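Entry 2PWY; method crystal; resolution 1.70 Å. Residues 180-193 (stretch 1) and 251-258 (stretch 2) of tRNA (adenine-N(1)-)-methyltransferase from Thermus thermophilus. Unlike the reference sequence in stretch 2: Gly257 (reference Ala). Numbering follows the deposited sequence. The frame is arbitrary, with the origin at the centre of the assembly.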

# COMPACT_ATOMS: atom_id res chain seq x y z
N VAL A 180 -12.48 -8.42 -27.93
CA VAL A 180 -13.45 -7.35 -28.24
C VAL A 180 -12.77 -6.03 -28.66
O VAL A 180 -13.45 -5.01 -28.84
CB VAL A 180 -14.48 -7.11 -27.08
CG1 VAL A 180 -15.20 -8.40 -26.72
CG2 VAL A 180 -13.83 -6.49 -25.83
N LEU A 181 -11.45 -6.06 -28.81
CA LEU A 181 -10.69 -4.84 -29.13
C LEU A 181 -11.00 -4.29 -30.52
O LEU A 181 -11.01 -3.08 -30.73
CB LEU A 181 -9.19 -5.08 -28.99
CG LEU A 181 -8.63 -5.19 -27.56
CD1 LEU A 181 -7.13 -5.43 -27.63
CD2 LEU A 181 -8.95 -3.94 -26.71
N GLU A 182 -11.23 -5.18 -31.48
CA GLU A 182 -11.61 -4.74 -32.82
C GLU A 182 -12.94 -3.94 -32.78
O GLU A 182 -13.03 -2.83 -33.32
CB GLU A 182 -11.73 -5.95 -33.74
CG GLU A 182 -12.06 -5.58 -35.20
CD GLU A 182 -12.17 -6.79 -36.10
OE1 GLU A 182 -11.38 -7.75 -35.94
OE2 GLU A 182 -13.05 -6.79 -36.99
N LYS A 183 -13.94 -4.51 -32.12
CA LYS A 183 -15.23 -3.84 -31.98
C LYS A 183 -15.11 -2.55 -31.16
O LYS A 183 -15.68 -1.51 -31.53
CB LYS A 183 -16.25 -4.79 -31.35
CG LYS A 183 -17.69 -4.33 -31.44
CD LYS A 183 -18.22 -4.29 -32.87
CE LYS A 183 -18.27 -5.68 -33.49
NZ LYS A 183 -19.02 -5.72 -34.77
N ALA A 184 -14.37 -2.60 -30.05
CA ALA A 184 -14.14 -1.41 -29.22
C ALA A 184 -13.42 -0.29 -29.97
O ALA A 184 -13.78 0.87 -29.83
CB ALA A 184 -13.37 -1.77 -27.94
N ALA A 185 -12.40 -0.63 -30.76
CA ALA A 185 -11.69 0.38 -31.56
C ALA A 185 -12.64 1.04 -32.58
O ALA A 185 -12.56 2.23 -32.81
CB ALA A 185 -10.50 -0.22 -32.26
N LEU A 186 -13.53 0.25 -33.16
CA LEU A 186 -14.51 0.80 -34.09
C LEU A 186 -15.46 1.77 -33.38
O LEU A 186 -15.68 2.88 -33.86
CB LEU A 186 -15.31 -0.33 -34.75
CG LEU A 186 -16.38 0.09 -35.76
CD1 LEU A 186 -15.73 0.58 -37.03
CD2 LEU A 186 -17.27 -1.10 -36.04
N ALA A 187 -15.98 1.35 -32.23
CA ALA A 187 -16.98 2.10 -31.47
C ALA A 187 -16.46 3.42 -30.88
O ALA A 187 -17.16 4.42 -30.88
CB ALA A 187 -17.57 1.21 -30.35
N LEU A 188 -15.23 3.40 -30.38
CA LEU A 188 -14.72 4.48 -29.55
C LEU A 188 -14.23 5.70 -30.34
O LEU A 188 -13.43 5.59 -31.27
CB LEU A 188 -13.59 3.92 -28.67
CG LEU A 188 -12.96 4.85 -27.63
CD1 LEU A 188 -14.03 5.41 -26.66
CD2 LEU A 188 -11.88 4.09 -26.87
N LYS A 189 -14.69 6.89 -29.93
CA LYS A 189 -14.22 8.14 -30.52
C LYS A 189 -12.71 8.28 -30.37
O LYS A 189 -12.17 7.93 -29.32
CB LYS A 189 -14.90 9.33 -29.84
CG LYS A 189 -16.35 9.48 -30.25
CD LYS A 189 -17.04 10.57 -29.46
CE LYS A 189 -18.53 10.59 -29.80
NZ LYS A 189 -19.20 11.68 -29.05
N PRO A 190 -12.01 8.78 -31.42
CA PRO A 190 -10.60 9.12 -31.31
C PRO A 190 -10.28 9.94 -30.06
O PRO A 190 -11.01 10.88 -29.72
CB PRO A 190 -10.34 9.93 -32.59
CG PRO A 190 -11.27 9.29 -33.60
CD PRO A 190 -12.53 9.01 -32.79
N ASP A 191 -9.18 9.58 -29.40
CA ASP A 191 -8.63 10.30 -28.25
C ASP A 191 -9.41 10.02 -26.95
O ASP A 191 -9.05 10.53 -25.90
CB ASP A 191 -8.54 11.81 -28.52
CG ASP A 191 -7.30 12.42 -27.90
OD1 ASP A 191 -6.25 11.75 -27.90
OD2 ASP A 191 -7.39 13.56 -27.40
N ARG A 192 -10.45 9.18 -27.04
CA ARG A 192 -11.20 8.76 -25.85
C ARG A 192 -10.70 7.40 -25.35
O ARG A 192 -9.76 6.84 -25.92
CB ARG A 192 -12.71 8.80 -26.12
CG ARG A 192 -13.19 10.21 -26.50
CD ARG A 192 -13.06 11.19 -25.32
NE ARG A 192 -13.95 10.81 -24.22
CZ ARG A 192 -13.95 11.35 -23.00
NH1 ARG A 192 -13.10 12.31 -22.67
NH2 ARG A 192 -14.83 10.92 -22.10
N PHE A 193 -11.28 6.90 -24.25
CA PHE A 193 -10.63 5.81 -23.52
C PHE A 193 -11.41 4.51 -23.48
O PHE A 193 -12.63 4.52 -23.46
CB PHE A 193 -10.31 6.23 -22.08
CG PHE A 193 -9.37 7.39 -21.99
CD1 PHE A 193 -7.99 7.18 -21.97
CD2 PHE A 193 -9.86 8.69 -21.99
CE1 PHE A 193 -7.12 8.26 -21.91
CE2 PHE A 193 -9.01 9.77 -21.93
CZ PHE A 193 -7.63 9.55 -21.90
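Stretch 2, residues 251-258: ALRRWKGS

How does stretch 2 approach stretch 1? It arrives as an extended strand, residues 251-254, and runs antiparallel to the strand that carries Phe193 and continues later in the chain. Ala251 stands a little apart, its CB 4.8 Å from CD1 of Phe193, the nearest its side chain comes to stretch 1. Leu252 makes the first real contacts. Its backbone O receives a CA-H...O contact from Phe193, with CA of Phe193 3.3 Å from O of Leu252, while its side chain reaches the helix, where CD1 of Leu252 packs 4.2 Å from CD2 of Leu181.

What does Arg253 meet as the strand proceeds? It pairs with Phe193 in a non-hydrogen-bonded antiparallel bridge, CA of Arg253 lying 4.6 Å from CA of Phe193, so the two side chains project from the same face of the sheet. There CZ of Phe193 lies over one face of the Arg253 guanidinium, 3.4 Å from CZ of Arg253. The same guanidinium serves Asp191: NH1 of Arg253 gives a weak hydrogen bond to O of Asp191 (3.1 Å) and forms a salt bridge with OD1 of Asp191 at 3.5 Å. One side chain thus ties the strand to both the corner and the aromatic ring beyond it.

Why is Arg254 so firmly held? Its backbone is bonded in both directions: N of Arg254 donates to O of Arg192 at 2.9 Å, almost linearly, and O of Arg254 accepts from N of Asp191 at 2.8 Å. A water adds a bridge, donating to that same O of Arg254 and to OD1 of Asp191. The side chain points toward stretch 1, with CG of Arg254 3.6 Å from CA of Pro190, and continues to the last turn of the helix. There NE of Arg254 donates to O of Ala185 at 2.8 Å, an angle of 172°, and NH2 of Arg254 adds a weak bond to O of Ala185 at 3.3 Å. The carbonyl meets the guanidinium at its edge, near its plane, where N-H groups can point at it.

How does the chain leave? Past the strand it stays extended but turns its side chains outward: Trp255 and Lys256 both point away, leaving the backbone to lie on Pro190. CB of Pro190 is 3.5 Å from O of Trp255 and 3.5 Å from N of Gly257. Gly257, which replaces the reference Ala, fits closely here, since an ideal CB would fall 2.9 Å from CG of Pro190, a clash. Ser258 ends the chain out of contact.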

# COMPACT_ATOMS: atom_id res chain seq x y z
N ALA A 251 -6.00 1.29 -18.91
CA ALA A 251 -6.59 2.36 -19.72
C ALA A 251 -5.84 2.48 -21.04
O ALA A 251 -4.61 2.59 -21.06
CB ALA A 251 -6.56 3.71 -18.98
N LEU A 252 -6.59 2.45 -22.13
CA LEU A 252 -6.04 2.65 -23.47
C LEU A 252 -6.67 3.89 -24.07
O LEU A 252 -7.87 4.12 -23.86
CB LEU A 252 -6.39 1.44 -24.37
CG LEU A 252 -6.06 0.04 -23.83
CD1 LEU A 252 -6.62 -1.02 -24.79
CD2 LEU A 252 -4.58 -0.12 -23.68
N ARG A 253 -5.90 4.67 -24.83
CA ARG A 253 -6.47 5.81 -25.55
C ARG A 253 -6.56 5.48 -27.03
O ARG A 253 -5.59 5.01 -27.62
CB ARG A 253 -5.62 7.07 -25.35
CG ARG A 253 -6.30 8.35 -25.83
CD ARG A 253 -5.31 9.50 -25.90
NE ARG A 253 -4.87 10.04 -24.61
CZ ARG A 253 -5.43 11.07 -23.98
NH1 ARG A 253 -6.51 11.66 -24.46
NH2 ARG A 253 -4.92 11.49 -22.83
N ARG A 254 -7.74 5.73 -27.60
CA ARG A 254 -8.01 5.52 -29.03
C ARG A 254 -7.17 6.47 -29.87
O ARG A 254 -7.12 7.67 -29.61
CB ARG A 254 -9.51 5.76 -29.32
CG ARG A 254 -9.97 5.57 -30.78
CD ARG A 254 -9.71 4.16 -31.27
NE ARG A 254 -10.29 3.81 -32.58
CZ ARG A 254 -9.82 4.18 -33.77
NH1 ARG A 254 -8.79 5.00 -33.89
NH2 ARG A 254 -10.41 3.74 -34.88
N TRP A 255 -6.49 5.92 -30.88
CA TRP A 255 -5.70 6.71 -31.82
C TRP A 255 -6.53 7.78 -32.50
O TRP A 255 -7.73 7.61 -32.70
CB TRP A 255 -5.13 5.79 -32.89
CG TRP A 255 -3.91 5.03 -32.50
CD1 TRP A 255 -3.34 4.94 -31.25
CD2 TRP A 255 -3.11 4.21 -33.36
NE1 TRP A 255 -2.23 4.12 -31.29
CE2 TRP A 255 -2.08 3.66 -32.57
CE3 TRP A 255 -3.18 3.87 -34.72
CZ2 TRP A 255 -1.10 2.81 -33.11
CZ3 TRP A 255 -2.21 3.02 -35.25
CH2 TRP A 255 -1.19 2.50 -34.44
N LYS A 256 -5.85 8.88 -32.86
CA LYS A 256 -6.36 9.88 -33.80
C LYS A 256 -7.07 9.21 -34.96
O LYS A 256 -6.59 8.19 -35.50
CB LYS A 256 -5.19 10.73 -34.34
CG LYS A 256 -5.60 11.88 -35.25
CD LYS A 256 -4.36 12.57 -35.85
CE LYS A 256 -4.73 13.86 -36.56
NZ LYS A 256 -5.69 13.60 -37.65
N GLY A 257 -8.19 9.80 -35.36
CA GLY A 257 -9.03 9.25 -36.40
C GLY A 257 -8.50 9.36 -37.81
O GLY A 257 -7.60 10.16 -38.10
N SER A 258 -9.09 8.50 -38.65
CA SER A 258 -8.94 8.42 -40.09
C SER A 258 -7.55 8.06 -40.55
O SER A 258 -7.36 6.93 -41.01
CB SER A 258 -9.51 9.66 -40.79
OG SER A 258 -10.90 9.73 -40.50
OXT SER A 258 -6.62 8.85 -40.43
O HOH W 1 -5.09 9.70 -29.42